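Local atomic coordinates of putative NAD(P)H-flavin oxidoreductase (Streptococcus pyogenes serotype M1, PDB entry 2HAY), a protein that binds flavin mononucleotide and, as a member of the nitroreductase family, probably uses NADH or NADPH in flavin-dependent redox reactions. Residues 14-19 and 155-160; 23-28 and 79-84; 163-168 and 201-206. All coordinates share one frame; numbering follows the deposited sequence.

Contact 1: residues 14-19 and 155-160; sequences QALHFR and MMMTAA. With FMN (flavin mononucleotide), chain I.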
loop_
_atom_site.group_PDB
_atom_site.type_symbol
_atom_site.label_atom_id
_atom_site.label_comp_id
_atom_site.label_asym_id
_atom_site.label_seq_id
_atom_site.Cartn_x
_atom_site.Cartn_y
_atom_site.Cartn_z
ATOM N N GLN B 14 4.146 13.746 -15.179
ATOM C CA GLN B 14 4.638 14.881 -14.365
ATOM C C GLN B 14 4.571 14.591 -12.876
ATOM O O GLN B 14 5.522 14.894 -12.138
ATOM C CB GLN B 14 3.907 16.191 -14.671
ATOM C CG GLN B 14 4.108 16.664 -16.092
ATOM C CD GLN B 14 5.357 17.497 -16.271
ATOM O OE1 GLN B 14 5.338 18.711 -16.070
ATOM N NE2 GLN B 14 6.441 16.860 -16.696
ATOM N N ALA B 15 3.468 13.986 -12.456
ATOM C CA ALA B 15 3.239 13.678 -11.042
ATOM C C ALA B 15 4.188 12.601 -10.499
ATOM O O ALA B 15 4.686 12.722 -9.386
ATOM C CB ALA B 15 1.804 13.289 -10.793
ATOM N N LEU B 16 4.455 11.580 -11.306
ATOM C CA LEU B 16 5.390 10.509 -10.930
ATOM C C LEU B 16 6.805 11.039 -10.730
ATOM O O LEU B 16 7.500 10.604 -9.828
ATOM C CB LEU B 16 5.401 9.390 -11.985
ATOM C CG LEU B 16 4.123 8.574 -12.138
ATOM C CD1 LEU B 16 4.292 7.568 -13.265
ATOM C CD2 LEU B 16 3.831 7.899 -10.840
ATOM N N HIS B 17 7.228 11.981 -11.565
ATOM C CA HIS B 17 8.554 12.530 -11.419
ATOM C C HIS B 17 8.642 13.703 -10.435
ATOM O O HIS B 17 9.700 13.938 -9.859
ATOM C CB HIS B 17 9.160 12.812 -12.788
ATOM C CG HIS B 17 9.424 11.557 -13.576
ATOM N ND1 HIS B 17 10.671 10.969 -13.653
ATOM C CD2 HIS B 17 8.590 10.758 -14.290
ATOM C CE1 HIS B 17 10.598 9.877 -14.397
ATOM N NE2 HIS B 17 9.344 9.725 -14.791
ATOM N N PHE B 18 7.523 14.396 -10.207
ATOM C CA PHE B 18 7.410 15.410 -9.148
ATOM C C PHE B 18 7.557 14.830 -7.729
ATOM O O PHE B 18 8.326 15.373 -6.909
ATOM C CB PHE B 18 6.093 16.191 -9.251
ATOM C CG PHE B 18 5.907 17.233 -8.164
ATOM C CD1 PHE B 18 5.001 17.022 -7.135
ATOM C CD2 PHE B 18 6.650 18.423 -8.173
ATOM C CE1 PHE B 18 4.815 17.963 -6.140
ATOM C CE2 PHE B 18 6.475 19.381 -7.166
ATOM C CZ PHE B 18 5.560 19.152 -6.150
ATOM N N ARG B 19 6.803 13.770 -7.429
ATOM C CA ARG B 19 6.826 13.166 -6.085
ATOM C C ARG B 19 8.222 12.741 -5.667
ATOM O O ARG B 19 8.881 11.952 -6.342
ATOM C CB ARG B 19 5.900 11.959 -5.971
ATOM C CG ARG B 19 5.613 11.580 -4.481
ATOM C CD ARG B 19 5.402 10.100 -4.233
ATOM N NE ARG B 19 6.474 9.313 -4.824
ATOM C CZ ARG B 19 7.687 9.157 -4.295
ATOM N NH1 ARG B 19 7.987 9.731 -3.129
ATOM N NH2 ARG B 19 8.609 8.437 -4.944
HETATM N N MSE B 155 -3.281 8.694 -1.446
HETATM C CA MSE B 155 -3.077 10.041 -0.902
HETATM C C MSE B 155 -1.905 10.776 -1.551
HETATM O O MSE B 155 -2.038 11.928 -1.930
HETATM C CB MSE B 155 -2.906 9.993 0.617
HETATM C CG MSE B 155 -4.229 9.767 1.313
HETATM SE SE MSE B 155 -4.138 10.169 3.203
HETATM C CE MSE B 155 -3.170 8.623 3.814
HETATM N N MSE B 156 -0.766 10.099 -1.646
HETATM C CA MSE B 156 0.451 10.662 -2.215
HETATM C C MSE B 156 0.347 10.990 -3.696
HETATM O O MSE B 156 0.918 11.982 -4.122
HETATM C CB MSE B 156 1.635 9.736 -1.991
HETATM C CG MSE B 156 2.098 9.695 -0.515
HETATM SE SE MSE B 156 3.805 8.778 -0.397
HETATM C CE MSE B 156 3.169 7.018 -0.877
HETATM N N MSE B 157 -0.362 10.160 -4.467
HETATM C CA MSE B 157 -0.615 10.443 -5.889
HETATM C C MSE B 157 -1.546 11.644 -6.071
HETATM O O MSE B 157 -1.284 12.531 -6.900
HETATM C CB MSE B 157 -1.176 9.216 -6.632
HETATM C CG MSE B 157 -1.425 9.469 -8.129
HETATM SE SE MSE B 157 0.199 10.008 -9.086
HETATM C CE MSE B 157 0.985 8.233 -9.169
ATOM N N THR B 158 -2.627 11.656 -5.300
ATOM C CA THR B 158 -3.541 12.793 -5.245
ATOM C C THR B 158 -2.790 14.077 -4.866
ATOM O O THR B 158 -2.883 15.045 -5.585
ATOM C CB THR B 158 -4.704 12.506 -4.272
ATOM O OG1 THR B 158 -5.357 11.305 -4.697
ATOM C CG2 THR B 158 -5.731 13.662 -4.264
ATOM N N ALA B 159 -2.012 14.062 -3.771
ATOM C CA ALA B 159 -1.132 15.185 -3.440
ATOM C C ALA B 159 -0.222 15.594 -4.607
ATOM O O ALA B 159 -0.120 16.761 -4.919
ATOM C CB ALA B 159 -0.292 14.880 -2.174
ATOM N N ALA B 160 0.414 14.625 -5.263
ATOM C CA ALA B 160 1.354 14.918 -6.333
ATOM C C ALA B 160 0.676 15.641 -7.507
ATOM O O ALA B 160 1.203 16.623 -8.004
ATOM C CB ALA B 160 2.038 13.651 -6.806
HETATM N N1 FMN I . 11.961 9.057 4.654
HETATM C C2 FMN I . 12.430 9.596 5.863
HETATM O O2 FMN I . 13.255 10.542 5.873
HETATM N N3 FMN I . 11.961 9.078 7.076
HETATM C C4 FMN I . 11.062 8.015 7.125
HETATM O O4 FMN I . 10.765 7.446 8.183
HETATM C C4A FMN I . 10.598 7.461 5.930
HETATM N N5 FMN I . 9.694 6.401 5.997
HETATM C C5A FMN I . 9.196 5.828 4.830
HETATM C C6 FMN I . 8.275 4.782 4.923
HETATM C C7 FMN I . 7.767 4.200 3.768
HETATM C C7M FMN I . 6.604 3.255 3.901
HETATM C C8 FMN I . 8.181 4.666 2.502
HETATM C C8M FMN I . 7.357 4.353 1.293
HETATM C C9 FMN I . 9.109 5.719 2.410
HETATM C C9A FMN I . 9.622 6.315 3.583
HETATM N N10 FMN I . 10.540 7.395 3.531
HETATM C C10 FMN I . 11.038 7.979 4.696
HETATM C "C1'" FMN I . 10.988 7.953 2.233
HETATM C "C2'" FMN I . 12.006 7.016 1.562
HETATM O "O2'" FMN I . 13.320 7.252 2.046
HETATM C "C3'" FMN I . 11.965 7.245 0.046
HETATM O "O3'" FMN I . 10.662 7.020 -0.440
HETATM C "C4'" FMN I . 12.944 6.399 -0.759
HETATM O "O4'" FMN I . 14.247 6.651 -0.259
HETATM C "C5'" FMN I . 12.831 6.723 -2.263
HETATM O "O5'" FMN I . 13.094 8.098 -2.582
HETATM P P FMN I . 11.989 9.100 -3.204
HETATM O O1P FMN I . 12.438 10.516 -2.976
HETATM O O2P FMN I . 10.641 8.838 -2.585
HETATM O O3P FMN I . 11.783 8.920 -4.662
#
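With CG anti to the backbone N (chi1 -179°), the selenomethionine Met157 then bends at chi2 and chi3, which carries SE and CE back toward helix 6-18, where they meet Ala15 and Leu16. SE lies 4.0 Å from Ala15 CB. CE meets Leu16 CD2 at 3.3 Å, tighter than usual for two carbons, but Met157 has a second conformer, so this closeness is doubtful. Beside it the two helices touch through small residues: Ala15 CB and Ala160 CB are 4.0 Å apart, and the methyl of Ala160 also rests near Ala15 O. The short helical segments cross at 107° with their axes 9.3 Å apart. Just past the end of helix 6-18, Arg19 CB also approaches the methyl of Ala160, while CD comes within 4.4 Å of Met156 SE. The chain bends at chi2 and chi3, which place CD and NE; at its end the guanidinium meets the cofactor phosphate: NH1 donates to FMN O2P (2.9 Å), and NH2 to both O2P and O3P. NH2 also bonds to Leu44 O of the second subunit, and Arg213 to the FMN. An apolar helix crossing thus borders the phosphate end of the FMN site, which in this nitroreductase-family dimer lies at the subunit interface.

Contact 2: residues 23-28 and 79-84; sequences RVYKEE and LETASH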
loop_
_atom_site.group_PDB
_atom_site.type_symbol
_atom_site.label_atom_id
_atom_site.label_comp_id
_atom_site.label_asym_id
_atom_site.label_seq_id
_atom_site.Cartn_x
_atom_site.Cartn_y
_atom_site.Cartn_z
ATOM N N ARG B 23 11.584 16.205 3.217
ATOM C CA ARG B 23 11.806 16.317 4.666
ATOM C C ARG B 23 11.525 17.698 5.229
ATOM O O ARG B 23 10.999 17.818 6.342
ATOM C CB ARG B 23 13.219 15.885 5.052
ATOM C CG ARG B 23 13.536 14.420 4.698
ATOM C CD ARG B 23 14.923 13.975 5.210
ATOM N NE ARG B 23 15.854 15.106 5.348
ATOM C CZ ARG B 23 16.289 15.594 6.514
ATOM N NH1 ARG B 23 17.121 16.642 6.521
ATOM N NH2 ARG B 23 15.906 15.035 7.668
ATOM N N VAL B 24 11.873 18.735 4.473
ATOM C CA VAL B 24 11.715 20.113 4.938
ATOM C C VAL B 24 10.725 20.900 4.072
ATOM O O VAL B 24 10.891 21.008 2.847
ATOM C CB VAL B 24 13.064 20.854 5.017
ATOM C CG1 VAL B 24 12.881 22.194 5.718
ATOM C CG2 VAL B 24 14.095 20.006 5.757
ATOM N N TYR B 25 9.692 21.426 4.733
ATOM C CA TYR B 25 8.611 22.144 4.071
ATOM C C TYR B 25 8.678 23.614 4.426
ATOM O O TYR B 25 9.209 23.993 5.476
ATOM C CB TYR B 25 7.240 21.591 4.485
ATOM C CG TYR B 25 7.092 20.110 4.228
ATOM C CD1 TYR B 25 7.516 19.172 5.170
ATOM C CD2 TYR B 25 6.571 19.645 3.015
ATOM C CE1 TYR B 25 7.389 17.792 4.921
ATOM C CE2 TYR B 25 6.440 18.295 2.765
ATOM C CZ TYR B 25 6.864 17.378 3.718
ATOM O OH TYR B 25 6.757 16.051 3.457
ATOM N N LYS B 26 8.139 24.442 3.540
ATOM C CA LYS B 26 7.934 25.826 3.879
ATOM C C LYS B 26 6.643 26.003 4.670
ATOM O O LYS B 26 5.937 25.037 4.950
ATOM C CB LYS B 26 8.012 26.737 2.656
ATOM C CG LYS B 26 7.156 26.410 1.513
ATOM C CD LYS B 26 7.802 27.030 0.302
ATOM C CE LYS B 26 6.783 27.383 -0.765
ATOM N NZ LYS B 26 7.396 28.172 -1.889
ATOM N N GLU B 27 6.373 27.247 5.053
ATOM C CA GLU B 27 5.320 27.561 5.999
ATOM C C GLU B 27 3.912 27.525 5.398
ATOM O O GLU B 27 2.929 27.372 6.121
ATOM C CB GLU B 27 5.611 28.906 6.662
ATOM C CG GLU B 27 5.135 28.969 8.092
ATOM C CD GLU B 27 5.751 30.110 8.884
ATOM O OE1 GLU B 27 5.400 30.233 10.070
ATOM O OE2 GLU B 27 6.574 30.884 8.338
ATOM N N GLU B 28 3.895 27.715 4.080
ATOM C CA GLU B 28 2.716 27.634 3.222
ATOM C C GLU B 28 1.843 26.391 3.478
ATOM O O GLU B 28 2.280 25.233 3.363
ATOM C CB GLU B 28 3.118 27.743 1.737
ATOM C CG GLU B 28 3.228 29.199 1.191
ATOM C CD GLU B 28 4.541 29.951 1.537
ATOM O OE1 GLU B 28 4.998 30.755 0.685
ATOM O OE2 GLU B 28 5.106 29.782 2.644
ATOM N N LEU B 79 7.680 16.768 11.146
ATOM C CA LEU B 79 6.896 17.263 12.282
ATOM C C LEU B 79 7.107 18.769 12.552
ATOM O O LEU B 79 6.154 19.471 12.916
ATOM C CB LEU B 79 7.216 16.451 13.540
ATOM C CG LEU B 79 6.716 15.005 13.653
ATOM C CD1 LEU B 79 7.418 14.305 14.806
ATOM C CD2 LEU B 79 5.199 14.927 13.843
ATOM N N GLU B 80 8.332 19.270 12.375
ATOM C CA GLU B 80 8.595 20.694 12.534
ATOM C C GLU B 80 7.886 21.571 11.500
ATOM O O GLU B 80 7.339 22.625 11.852
ATOM C CB GLU B 80 10.087 21.010 12.420
ATOM C CG GLU B 80 10.911 20.753 13.635
ATOM C CD GLU B 80 10.769 21.809 14.730
ATOM O OE1 GLU B 80 10.364 22.976 14.465
ATOM O OE2 GLU B 80 11.096 21.440 15.872
ATOM N N THR B 81 7.929 21.166 10.230
ATOM C CA THR B 81 7.715 22.117 9.131
ATOM C C THR B 81 6.528 21.814 8.221
ATOM O O THR B 81 6.082 22.692 7.466
ATOM C CB THR B 81 8.985 22.252 8.256
ATOM O OG1 THR B 81 9.307 20.990 7.685
ATOM C CG2 THR B 81 10.191 22.755 9.086
ATOM N N ALA B 82 6.003 20.591 8.295
ATOM C CA ALA B 82 4.950 20.172 7.374
ATOM C C ALA B 82 3.684 20.970 7.622
ATOM O O ALA B 82 3.418 21.387 8.738
ATOM C CB ALA B 82 4.676 18.667 7.491
ATOM N N SER B 83 2.935 21.232 6.559
ATOM C CA SER B 83 1.635 21.879 6.673
ATOM C C SER B 83 0.628 20.985 7.429
ATOM O O SER B 83 -0.026 21.427 8.373
ATOM C CB SER B 83 1.120 22.191 5.279
ATOM O OG SER B 83 -0.248 22.464 5.322
ATOM N N HIS B 84 0.484 19.732 6.984
ATOM C CA HIS B 84 -0.381 18.768 7.666
ATOM C C HIS B 84 0.346 17.466 7.881
ATOM O O HIS B 84 1.265 17.108 7.140
ATOM C CB HIS B 84 -1.660 18.504 6.888
ATOM C CG HIS B 84 -2.650 19.624 6.940
ATOM N ND1 HIS B 84 -2.602 20.699 6.084
ATOM C CD2 HIS B 84 -3.739 19.822 7.726
ATOM C CE1 HIS B 84 -3.610 21.515 6.336
ATOM N NE2 HIS B 84 -4.312 21.010 7.331
#
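Tyr25 and Thr81 have the nearest CA atoms, 5.1 Å apart, where the loop 23-28, extended at Val24 to Lys26, passes the C-terminal end of helix 76-81. Ala82 is the first residue to leave helical angles, and the chain turns there toward strand 84-91; farther along, Glu28 O lies close to Ser83 CB. Thr81 carries the contact. Its OG1 sits between the backbone N and the carbonyl carbon (chi1 61°), where it accepts the amide of Tyr25 at 3.0 Å from N to OG1, an almost straight bond of 171°. The same oxygen is bonded to Tyr77 O one helical turn back, so it ties the last turn of the helix to the passing loop. Thr81 CB comes to 3.3 Å from Tyr25 O. The Tyr25 side chain crosses that of Thr81 at about a right angle, and OG1 lies at the edge of the ring, in its plane, 3.6 Å from CD1. CD1 and CE1 also pack on the methyl of Ala82, with CD1 3.7 Å from Ala82 CB. Beyond them the phenol reaches inward, its OH bonded to Ser199. Ser83 OG is hydrogen-bonded to His84 ND1 at 3.0 Å, and also to the amide of Ile30. The chemistry implies a directional join: the threonine hydroxyl is held by both the Tyr25 amide and Tyr77 O, with the tyrosine ring packed on Ala82 beside it.

Contact 3: residues 163-168 and 201-206; sequences GIDTCP and GYRLRD. With FMN (flavin mononucleotide), chain I; SO4 (sulfate ion), chain H.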
loop_
_atom_site.group_PDB
_atom_site.type_symbol
_atom_site.label_atom_id
_atom_site.label_comp_id
_atom_site.label_asym_id
_atom_site.label_seq_id
_atom_site.Cartn_x
_atom_site.Cartn_y
_atom_site.Cartn_z
ATOM N N GLY B 163 0.249 19.119 -6.768
ATOM C CA GLY B 163 1.480 19.882 -6.513
ATOM C C GLY B 163 1.880 19.927 -5.057
ATOM O O GLY B 163 2.726 20.713 -4.669
ATOM N N ILE B 164 1.267 19.060 -4.246
ATOM C CA ILE B 164 1.516 19.004 -2.821
ATOM C C ILE B 164 2.592 17.941 -2.589
ATOM O O ILE B 164 2.481 16.816 -3.072
ATOM C CB ILE B 164 0.203 18.695 -2.042
ATOM C CG1 ILE B 164 -0.764 19.877 -2.179
ATOM C CG2 ILE B 164 0.487 18.328 -0.572
ATOM C CD1 ILE B 164 -2.173 19.568 -1.688
ATOM N N ASP B 165 3.647 18.349 -1.891
ATOM C CA ASP B 165 4.693 17.456 -1.471
ATOM C C ASP B 165 4.322 16.615 -0.238
ATOM O O ASP B 165 3.505 16.991 0.609
ATOM C CB ASP B 165 5.974 18.226 -1.218
ATOM C CG ASP B 165 6.620 18.666 -2.501
ATOM O OD1 ASP B 165 6.953 17.782 -3.322
ATOM O OD2 ASP B 165 6.736 19.878 -2.715
ATOM N N THR B 166 4.993 15.484 -0.135
ATOM C CA THR B 166 4.567 14.463 0.753
ATOM C C THR B 166 5.816 13.755 1.270
ATOM O O THR B 166 6.911 13.941 0.708
ATOM C CB THR B 166 3.644 13.562 -0.110
ATOM O OG1 THR B 166 2.326 13.524 0.441
ATOM C CG2 THR B 166 4.216 12.243 -0.361
ATOM N N CYS B 167 5.669 13.000 2.361
ATOM C CA CYS B 167 6.690 12.045 2.819
ATOM C C CYS B 167 6.036 10.903 3.610
ATOM O O CYS B 167 5.362 11.150 4.623
ATOM C CB CYS B 167 7.745 12.733 3.691
ATOM S SG CYS B 167 9.246 11.731 4.023
ATOM N N PRO B 168 6.245 9.647 3.165
ATOM C CA PRO B 168 5.676 8.524 3.906
ATOM C C PRO B 168 6.662 8.167 5.018
ATOM O O PRO B 168 7.859 8.153 4.762
ATOM C CB PRO B 168 5.553 7.419 2.846
ATOM C CG PRO B 168 6.564 7.769 1.781
ATOM C CD PRO B 168 7.029 9.208 1.990
ATOM N N GLY B 201 2.773 19.041 2.478
ATOM C CA GLY B 201 3.115 20.475 2.424
ATOM C C GLY B 201 3.759 20.831 1.107
ATOM O O GLY B 201 3.576 20.147 0.127
ATOM N N TYR B 202 4.514 21.914 1.083
ATOM C CA TYR B 202 5.214 22.343 -0.110
ATOM C C TYR B 202 6.686 22.382 0.204
ATOM O O TYR B 202 7.095 22.949 1.221
ATOM C CB TYR B 202 4.694 23.704 -0.587
ATOM C CG TYR B 202 3.219 23.641 -0.844
ATOM C CD1 TYR B 202 2.289 24.086 0.115
ATOM C CD2 TYR B 202 2.736 23.070 -2.028
ATOM C CE1 TYR B 202 0.906 23.986 -0.136
ATOM C CE2 TYR B 202 1.382 22.972 -2.288
ATOM C CZ TYR B 202 0.468 23.421 -1.350
ATOM O OH TYR B 202 -0.874 23.285 -1.666
ATOM N N ARG B 203 7.479 21.766 -0.674
ATOM C CA ARG B 203 8.903 21.680 -0.443
ATOM C C ARG B 203 9.485 23.089 -0.283
ATOM O O ARG B 203 9.093 24.019 -0.991
ATOM C CB ARG B 203 9.587 20.935 -1.584
ATOM C CG ARG B 203 9.645 21.728 -2.898
ATOM C CD ARG B 203 10.210 20.894 -4.015
ATOM N NE ARG B 203 9.373 19.725 -4.261
ATOM C CZ ARG B 203 9.612 18.799 -5.182
ATOM N NH1 ARG B 203 10.679 18.898 -5.955
ATOM N NH2 ARG B 203 8.777 17.773 -5.331
ATOM N N LEU B 204 10.406 23.227 0.664
ATOM C CA LEU B 204 11.212 24.431 0.795
ATOM C C LEU B 204 11.992 24.662 -0.502
ATOM O O LEU B 204 11.980 25.765 -1.041
ATOM C CB LEU B 204 12.155 24.286 1.992
ATOM C CG LEU B 204 12.913 25.500 2.523
ATOM C CD1 LEU B 204 11.965 26.635 2.919
ATOM C CD2 LEU B 204 13.789 25.070 3.700
ATOM N N ARG B 205 12.653 23.611 -0.994
ATOM C CA ARG B 205 13.331 23.621 -2.300
ATOM C C ARG B 205 13.459 22.201 -2.888
ATOM O O ARG B 205 13.242 21.213 -2.178
ATOM C CB ARG B 205 14.709 24.301 -2.196
ATOM C CG ARG B 205 15.895 23.399 -1.808
ATOM C CD ARG B 205 15.941 23.075 -0.329
ATOM N NE ARG B 205 17.307 22.788 0.122
ATOM C CZ ARG B 205 17.911 21.599 0.021
ATOM N NH1 ARG B 205 17.286 20.556 -0.531
ATOM N NH2 ARG B 205 19.152 21.455 0.476
ATOM N N ASP B 206 13.808 22.100 -4.176
ATOM C CA ASP B 206 14.048 20.795 -4.810
ATOM C C ASP B 206 15.339 20.185 -4.228
ATOM O O ASP B 206 16.207 20.921 -3.758
ATOM C CB ASP B 206 14.175 20.939 -6.339
ATOM C CG ASP B 206 12.982 21.669 -6.993
ATOM O OD1 ASP B 206 11.817 21.247 -6.848
ATOM O OD2 ASP B 206 13.217 22.673 -7.695
HETATM N N1 FMN I . 11.961 9.057 4.654
HETATM C C2 FMN I . 12.430 9.596 5.863
HETATM O O2 FMN I . 13.255 10.542 5.873
HETATM N N3 FMN I . 11.961 9.078 7.076
HETATM C C4 FMN I . 11.062 8.015 7.125
HETATM O O4 FMN I . 10.765 7.446 8.183
HETATM C C4A FMN I . 10.598 7.461 5.930
HETATM N N5 FMN I . 9.694 6.401 5.997
HETATM C C5A FMN I . 9.196 5.828 4.830
HETATM C C6 FMN I . 8.275 4.782 4.923
HETATM C C7 FMN I . 7.767 4.200 3.768
HETATM C C7M FMN I . 6.604 3.255 3.901
HETATM C C8 FMN I . 8.181 4.666 2.502
HETATM C C8M FMN I . 7.357 4.353 1.293
HETATM C C9 FMN I . 9.109 5.719 2.410
HETATM C C9A FMN I . 9.622 6.315 3.583
HETATM N N10 FMN I . 10.540 7.395 3.531
HETATM C C10 FMN I . 11.038 7.979 4.696
HETATM C "C1'" FMN I . 10.988 7.953 2.233
HETATM C "C2'" FMN I . 12.006 7.016 1.562
HETATM O "O2'" FMN I . 13.320 7.252 2.046
HETATM C "C3'" FMN I . 11.965 7.245 0.046
HETATM O "O3'" FMN I . 10.662 7.020 -0.440
HETATM C "C4'" FMN I . 12.944 6.399 -0.759
HETATM O "O4'" FMN I . 14.247 6.651 -0.259
HETATM C "C5'" FMN I . 12.831 6.723 -2.263
HETATM O "O5'" FMN I . 13.094 8.098 -2.582
HETATM P P FMN I . 11.989 9.100 -3.204
HETATM O O1P FMN I . 12.438 10.516 -2.976
HETATM O O2P FMN I . 10.641 8.838 -2.585
HETATM O O3P FMN I . 11.783 8.920 -4.662
HETATM S S SO4 H . 18.213 16.768 -0.345
HETATM O O1 SO4 H . 17.541 16.168 0.811
HETATM O O2 SO4 H . 19.492 17.323 0.088
HETATM O O3 SO4 H . 18.457 15.757 -1.376
HETATM O O4 SO4 H . 17.383 17.839 -0.893
#
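Asp165 reaches across to Arg203 from the edge strand 165-169. Its CB lies 3.4 Å from Gly201 O; CG is anti to the carbonyl carbon (chi1 -74°), and the carboxylate it bears meets the arginine. OD1 accepts from Arg203 NH2 on its syn side at 2.7 Å. OD2 takes two donors from the same face of the carboxylate: Arg203 NE at 3.1 Å, from above the plane, and the backbone Arg203 N at 2.9 Å, on the anti side. The guanidinium therefore grips the acid side-on, the two planes 39° apart. Its NH1 forms a salt bridge to Asp206 OD1, and NH2 also bonds to Phe18 O, so the arginine ties strand, loop and the end of helix 6-18 together. Beneath this network Asp165 and Gly201 form an antiparallel hydrogen-bonded pair, with Gly201 N to Asp165 O at 2.9 Å and a weak return bond. On the flank, Ile164 CG1 packs against Tyr202, 3.8 Å from CE2. Gly163, with positive phi, closes helix 137-162 in a Schellman motif. The arrangement is the end of an antiparallel pairing between edge strand 165-169 and strand 192-201, locked by a salt-bridge network; the edge strand runs on through Cys167 and Pro168 into the FMN pocket.

How the contacts relate
Contact 1 is buried, contact 3 partly buried, and contact 2 lies at the surface. Their chemistry follows: apolar helix packing in the first, a salt-bridge network over a strand pair in the third, one threonine-to-backbone bond beside a tyrosine ring in the second. Contacts 1 and 3 share the path from helix 137-162 into strand 165-169, and their centres are about 10 Å apart; Met156 packs on Thr166. Contacts 2 and 3, about 8 Å apart, are joined by probable backbone bonds between Lys26 and Tyr202 and between Val24 and Leu204. Residues of all three line the FMN pocket: Arg19, Arg23, Cys167 and Pro168.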